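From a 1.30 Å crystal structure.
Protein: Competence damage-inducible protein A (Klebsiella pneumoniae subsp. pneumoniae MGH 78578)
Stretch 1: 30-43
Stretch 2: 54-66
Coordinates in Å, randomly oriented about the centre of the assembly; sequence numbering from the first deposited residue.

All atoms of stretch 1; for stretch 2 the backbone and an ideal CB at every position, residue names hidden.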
# COMPACT_ATOMS: atom_id res chain seq x y z
N GLY A 30 -5.75 -22.08 3.83
CA GLY A 30 -4.36 -21.87 4.18
C GLY A 30 -3.64 -21.14 3.07
O GLY A 30 -2.45 -21.36 2.87
N TRP A 31 -4.36 -20.25 2.37
CA TRP A 31 -3.76 -19.45 1.28
C TRP A 31 -3.45 -18.04 1.72
O TRP A 31 -4.13 -17.48 2.57
CB TRP A 31 -4.67 -19.41 0.06
CG TRP A 31 -4.90 -20.74 -0.62
CD1 TRP A 31 -4.21 -21.88 -0.43
CD2 TRP A 31 -5.89 -21.03 -1.61
NE1 TRP A 31 -4.72 -22.89 -1.23
CE2 TRP A 31 -5.75 -22.38 -1.97
CE3 TRP A 31 -6.89 -20.27 -2.23
CZ2 TRP A 31 -6.57 -23.00 -2.91
CZ3 TRP A 31 -7.70 -20.88 -3.17
CH2 TRP A 31 -7.53 -22.23 -3.50
N ARG A 32 -2.43 -17.47 1.09
CA ARG A 32 -1.99 -16.12 1.38
C ARG A 32 -2.06 -15.28 0.12
O ARG A 32 -1.76 -15.75 -0.98
CB ARG A 32 -0.58 -16.12 1.96
CG ARG A 32 -0.52 -16.88 3.26
CD ARG A 32 0.80 -16.73 3.97
NE ARG A 32 0.96 -15.41 4.56
CZ ARG A 32 0.37 -15.00 5.70
NH1 ARG A 32 -0.43 -15.80 6.40
NH2 ARG A 32 0.62 -13.77 6.14
N LEU A 33 -2.48 -14.04 0.31
CA LEU A 33 -2.73 -13.06 -0.73
C LEU A 33 -1.67 -11.96 -0.65
O LEU A 33 -1.25 -11.59 0.44
CB LEU A 33 -4.11 -12.45 -0.47
CG LEU A 33 -4.58 -11.31 -1.36
CD1 LEU A 33 -4.77 -11.75 -2.82
CD2 LEU A 33 -5.89 -10.76 -0.79
N THR A 34 -1.33 -11.38 -1.80
CA THR A 34 -0.45 -10.21 -1.89
C THR A 34 -1.00 -9.29 -2.98
O THR A 34 -1.79 -9.72 -3.84
CB THR A 34 0.99 -10.61 -2.19
OG1 THR A 34 1.84 -9.50 -2.07
CG2 THR A 34 1.16 -11.20 -3.55
N THR A 35 -0.63 -8.02 -2.91
CA THR A 35 -1.18 -7.01 -3.81
C THR A 35 -0.14 -6.06 -4.36
O THR A 35 0.81 -5.69 -3.66
CB THR A 35 -2.28 -6.17 -3.13
OG1 THR A 35 -1.76 -5.50 -1.97
CG2 THR A 35 -3.47 -7.00 -2.77
N ALA A 36 -0.37 -5.63 -5.60
CA ALA A 36 0.45 -4.59 -6.24
C ALA A 36 -0.50 -3.58 -6.87
O ALA A 36 -1.37 -3.94 -7.66
CB ALA A 36 1.38 -5.18 -7.30
N GLU A 37 -0.33 -2.31 -6.51
CA GLU A 37 -1.23 -1.25 -6.93
C GLU A 37 -0.48 -0.10 -7.55
O GLU A 37 0.70 0.12 -7.26
CB GLU A 37 -1.94 -0.70 -5.68
CG GLU A 37 -2.85 -1.69 -4.98
CD GLU A 37 -3.45 -1.09 -3.72
OE1 GLU A 37 -4.33 -0.19 -3.84
OE2 GLU A 37 -3.07 -1.55 -2.63
N SER A 38 -1.18 0.64 -8.37
CA SER A 38 -0.69 1.89 -8.91
C SER A 38 -1.75 2.97 -8.61
O SER A 38 -1.73 3.55 -7.53
CB SER A 38 -0.33 1.69 -10.38
OG SER A 38 0.22 2.85 -10.96
N CYS A 39 -2.72 3.16 -9.51
CA CYS A 39 -3.74 4.19 -9.35
C CYS A 39 -4.56 4.08 -8.07
O CYS A 39 -4.99 5.10 -7.53
CB CYS A 39 -4.70 4.23 -10.55
SG CYS A 39 -5.69 2.74 -10.82
N THR A 40 -4.79 2.85 -7.59
CA THR A 40 -5.58 2.69 -6.37
C THR A 40 -4.80 3.06 -5.09
O THR A 40 -5.40 3.12 -4.01
CB THR A 40 -6.23 1.29 -6.25
OG1 THR A 40 -5.24 0.26 -6.29
CG2 THR A 40 -7.28 1.04 -7.32
N GLY A 41 -3.49 3.26 -5.21
CA GLY A 41 -2.76 4.05 -4.22
C GLY A 41 -2.44 3.40 -2.89
O GLY A 41 -1.91 4.08 -2.01
N GLY A 42 -2.77 2.11 -2.72
CA GLY A 42 -2.68 1.47 -1.42
C GLY A 42 -4.03 1.23 -0.76
O GLY A 42 -4.08 0.62 0.29
N ASN A 43 -5.11 1.70 -1.39
CA ASN A 43 -6.45 1.46 -0.83
C ASN A 43 -6.87 -0.01 -0.84
O ASN A 43 -7.66 -0.44 -0.01
CB ASN A 43 -7.48 2.32 -1.54
CG ASN A 43 -7.36 3.77 -1.17
OD1 ASN A 43 -7.62 4.12 -0.04
ND2 ASN A 43 -6.92 4.60 -2.11
N UNK A 54 -5.74 -9.88 9.63
CA UNK A 54 -4.92 -9.70 8.43
C UNK A 54 -3.74 -10.67 8.33
O UNK A 54 -3.53 -11.30 7.31
CB UNK A 54 -4.39 -8.26 8.39
N UNK A 55 -2.99 -10.80 9.42
CA UNK A 55 -1.76 -11.58 9.39
C UNK A 55 -1.99 -13.05 9.08
O UNK A 55 -1.07 -13.74 8.66
CB UNK A 55 -1.03 -11.45 10.73
N UNK A 56 -3.21 -13.53 9.29
CA UNK A 56 -3.57 -14.91 8.98
C UNK A 56 -3.65 -15.19 7.47
O UNK A 56 -3.70 -16.37 7.06
CB UNK A 56 -4.91 -15.24 9.63
N UNK A 57 -3.70 -14.14 6.65
CA UNK A 57 -3.82 -14.33 5.19
C UNK A 57 -3.07 -13.36 4.29
O UNK A 57 -3.08 -13.52 3.08
CB UNK A 57 -5.30 -14.26 4.81
N UNK A 58 -2.42 -12.34 4.86
CA UNK A 58 -1.83 -11.26 4.05
C UNK A 58 -0.69 -10.64 4.81
O UNK A 58 -0.81 -10.37 6.01
CB UNK A 58 -2.87 -10.20 3.69
N UNK A 59 0.41 -10.39 4.12
CA UNK A 59 1.41 -9.55 4.76
C UNK A 59 2.19 -8.60 3.90
O UNK A 59 2.83 -7.76 4.49
CB UNK A 59 2.42 -10.45 5.48
N UNK A 60 2.08 -8.66 2.57
CA UNK A 60 2.85 -7.78 1.70
C UNK A 60 1.99 -7.11 0.64
O UNK A 60 1.27 -7.78 -0.11
CB UNK A 60 3.98 -8.57 1.03
N UNK A 61 2.10 -5.79 0.55
CA UNK A 61 1.57 -5.03 -0.55
C UNK A 61 2.58 -4.01 -1.02
O UNK A 61 3.37 -3.51 -0.23
CB UNK A 61 0.26 -4.35 -0.15
N UNK A 62 2.51 -3.66 -2.29
CA UNK A 62 3.27 -2.55 -2.81
C UNK A 62 2.41 -1.57 -3.57
O UNK A 62 1.36 -1.94 -4.12
CB UNK A 62 4.40 -3.06 -3.71
N UNK A 63 2.88 -0.32 -3.59
CA UNK A 63 2.32 0.74 -4.39
C UNK A 63 3.45 1.23 -5.27
O UNK A 63 4.48 1.70 -4.79
CB UNK A 63 1.72 1.86 -3.53
N UNK A 64 3.27 1.07 -6.59
CA UNK A 64 4.29 1.41 -7.60
C UNK A 64 3.62 2.34 -8.58
O UNK A 64 2.96 1.89 -9.52
CB UNK A 64 4.86 0.17 -8.30
N UNK A 65 3.70 3.65 -8.30
CA UNK A 65 2.84 4.66 -8.95
C UNK A 65 3.31 5.11 -10.34
O UNK A 65 2.54 5.71 -11.08
CB UNK A 65 2.74 5.89 -8.05
N UNK A 66 4.57 4.82 -10.68
CA UNK A 66 5.22 5.23 -11.91
C UNK A 66 5.72 3.99 -12.67
O UNK A 66 5.85 2.90 -12.10
CB UNK A 66 6.37 6.19 -11.61

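The two backbones run side by side in the same direction, their strand axes 7° apart with a closest approach of 4.8 Å.

At position 54 nothing of stretch 1 lies within 5.5 Å of the ideal CB, so the contact selects nothing; the residue is Thr54. Positions 55 and 56 have helical backbone angles and CB directions leading away from stretch 1, which admits most small or polar residues. Both are alanines, and their carbonyls matter more: Ala55 O accepts from Arg32 NH1 at 3.1 Å and Arg32 NH2 at 3.0 Å, while a water links Ala56 O to Trp31 O.

At position 57 CA-to-CB points away overall, although the ideal CB is 4.1 Å from Trp31 O, so many side chains would suit. Phe57 has chi1 p and keeps CB 4.0 Å from Trp31 O. Its carbonyl O receives Leu33 N at 2.9 Å and 170°.

At position 58 the CB shares a sheet face with Leu33 and Thr35, and Thr35 OG1 lies further along that face. An aliphatic residue could pack on Leu33; a long one with a polar tip could also reach the hydroxyl. Tyr58 does both: CD2 is 4.3 Å from Leu33 CG, and OH hydrogen-bonds Thr35 OG1 at 2.8 Å, near the plane of the ring.

Position 59 places its ideal CB 3.8 Å from Arg32 NH2. A positive charge calls for an acid, though a neutral acceptor could serve. Asp59 OD2 forms a salt bridge with Arg32 NH2 at 2.9 Å, and a water joins OD2 to Arg32 NE.

At position 60 the ideal CB is 3.9 Å from Thr34 OG1, tolerating small polar or beta-branched residues. Thr60 turns its OG1 to Asp59 OD1 (2.9 Å), while its backbone O accepts from Thr34 OG1 at 2.7 Å.

Position 61 is the most restrictive: an ideal CB would clash with Thr35 OG1 at 3.0 Å. The phi of -136° is ordinary for a strand, so the argument for glycine is steric. Gly61 brings its CA to 3.3 Å from Thr35 O, a CA-H...O contact.

Position 62 shares its face with Ala36, whose small side chain leaves room for a branched aliphatic. Val62 places CG2 3.8 Å from Ala36 CB; its N donates to Thr35 O (3.0 Å) and its O accepts from Glu37 N (3.0 Å).

At position 63 the ideal CB is 4.5 Å from Gly41 C, favouring a compact apolar residue. Val63 sets CG2 3.6 Å from Gly42 N.

At position 64 CA-to-CB points sideways, and the ideal CB is 4.3 Å from Glu37 O, suiting a small donor or an aliphatic. Thr64 OG1 makes a weak bond to Glu37 O (3.5 Å); its N makes a stronger one (2.8 Å).

At position 65 CA-to-CB points sideways and the ideal CB is 4.9 Å from Ser38 OG, with space for a large side chain. Phe65 meets Ser38 O edge-on, CD1 at 3.3 Å.

Position 66 points away; Ser66 caps the following helix.

Stretch 2 54-66: TAAFYDTGVVTFS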
# COMPACT_ATOMS: atom_id res chain seq x y z
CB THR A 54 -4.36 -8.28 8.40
OG1 THR A 54 -5.43 -7.35 8.47
CG2 THR A 54 -3.59 -8.03 7.12
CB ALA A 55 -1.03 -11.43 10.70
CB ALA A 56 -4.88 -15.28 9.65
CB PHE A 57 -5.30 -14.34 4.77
CG PHE A 57 -6.00 -13.03 5.00
CD1 PHE A 57 -5.99 -12.04 4.03
CD2 PHE A 57 -6.60 -12.77 6.22
CE1 PHE A 57 -6.62 -10.82 4.28
CE2 PHE A 57 -7.23 -11.57 6.46
CZ PHE A 57 -7.22 -10.58 5.50
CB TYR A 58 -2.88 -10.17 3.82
CG TYR A 58 -2.42 -8.96 3.01
CD1 TYR A 58 -1.91 -7.83 3.63
CD2 TYR A 58 -2.55 -8.94 1.64
CE1 TYR A 58 -1.51 -6.73 2.89
CE2 TYR A 58 -2.18 -7.86 0.90
CZ TYR A 58 -1.64 -6.75 1.51
OH TYR A 58 -1.30 -5.65 0.76
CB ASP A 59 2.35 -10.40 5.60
CG ASP A 59 3.04 -11.45 4.80
OD1 ASP A 59 3.55 -11.12 3.74
OD2 ASP A 59 3.08 -12.61 5.26
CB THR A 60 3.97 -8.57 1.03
OG1 THR A 60 4.83 -9.13 2.03
CG2 THR A 60 4.82 -7.70 0.09
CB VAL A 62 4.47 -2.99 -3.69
CG1 VAL A 62 5.36 -3.96 -2.93
CG2 VAL A 62 4.01 -3.62 -5.01
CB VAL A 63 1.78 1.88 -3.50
CG1 VAL A 63 1.22 3.00 -4.36
CG2 VAL A 63 0.74 1.33 -2.58
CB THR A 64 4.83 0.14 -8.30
OG1 THR A 64 3.74 -0.63 -8.81
CG2 THR A 64 5.62 -0.70 -7.33
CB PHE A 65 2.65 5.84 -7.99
CG PHE A 65 1.43 6.66 -8.23
CD1 PHE A 65 0.20 6.19 -7.81
CD2 PHE A 65 1.50 7.92 -8.84
CE1 PHE A 65 -0.95 6.93 -8.01
CE2 PHE A 65 0.35 8.67 -9.04
CZ PHE A 65 -0.88 8.17 -8.62
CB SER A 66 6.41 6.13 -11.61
OG SER A 66 7.42 5.35 -10.99
O HOH W 1 -4.17 -18.35 5.21
O HOH W 2 2.66 -13.85 2.87
O HOH W 3 1.18 -11.15 1.38
O HOH W 4 -0.82 -3.07 -2.56
O HOH W 5 -0.35 5.52 -11.29
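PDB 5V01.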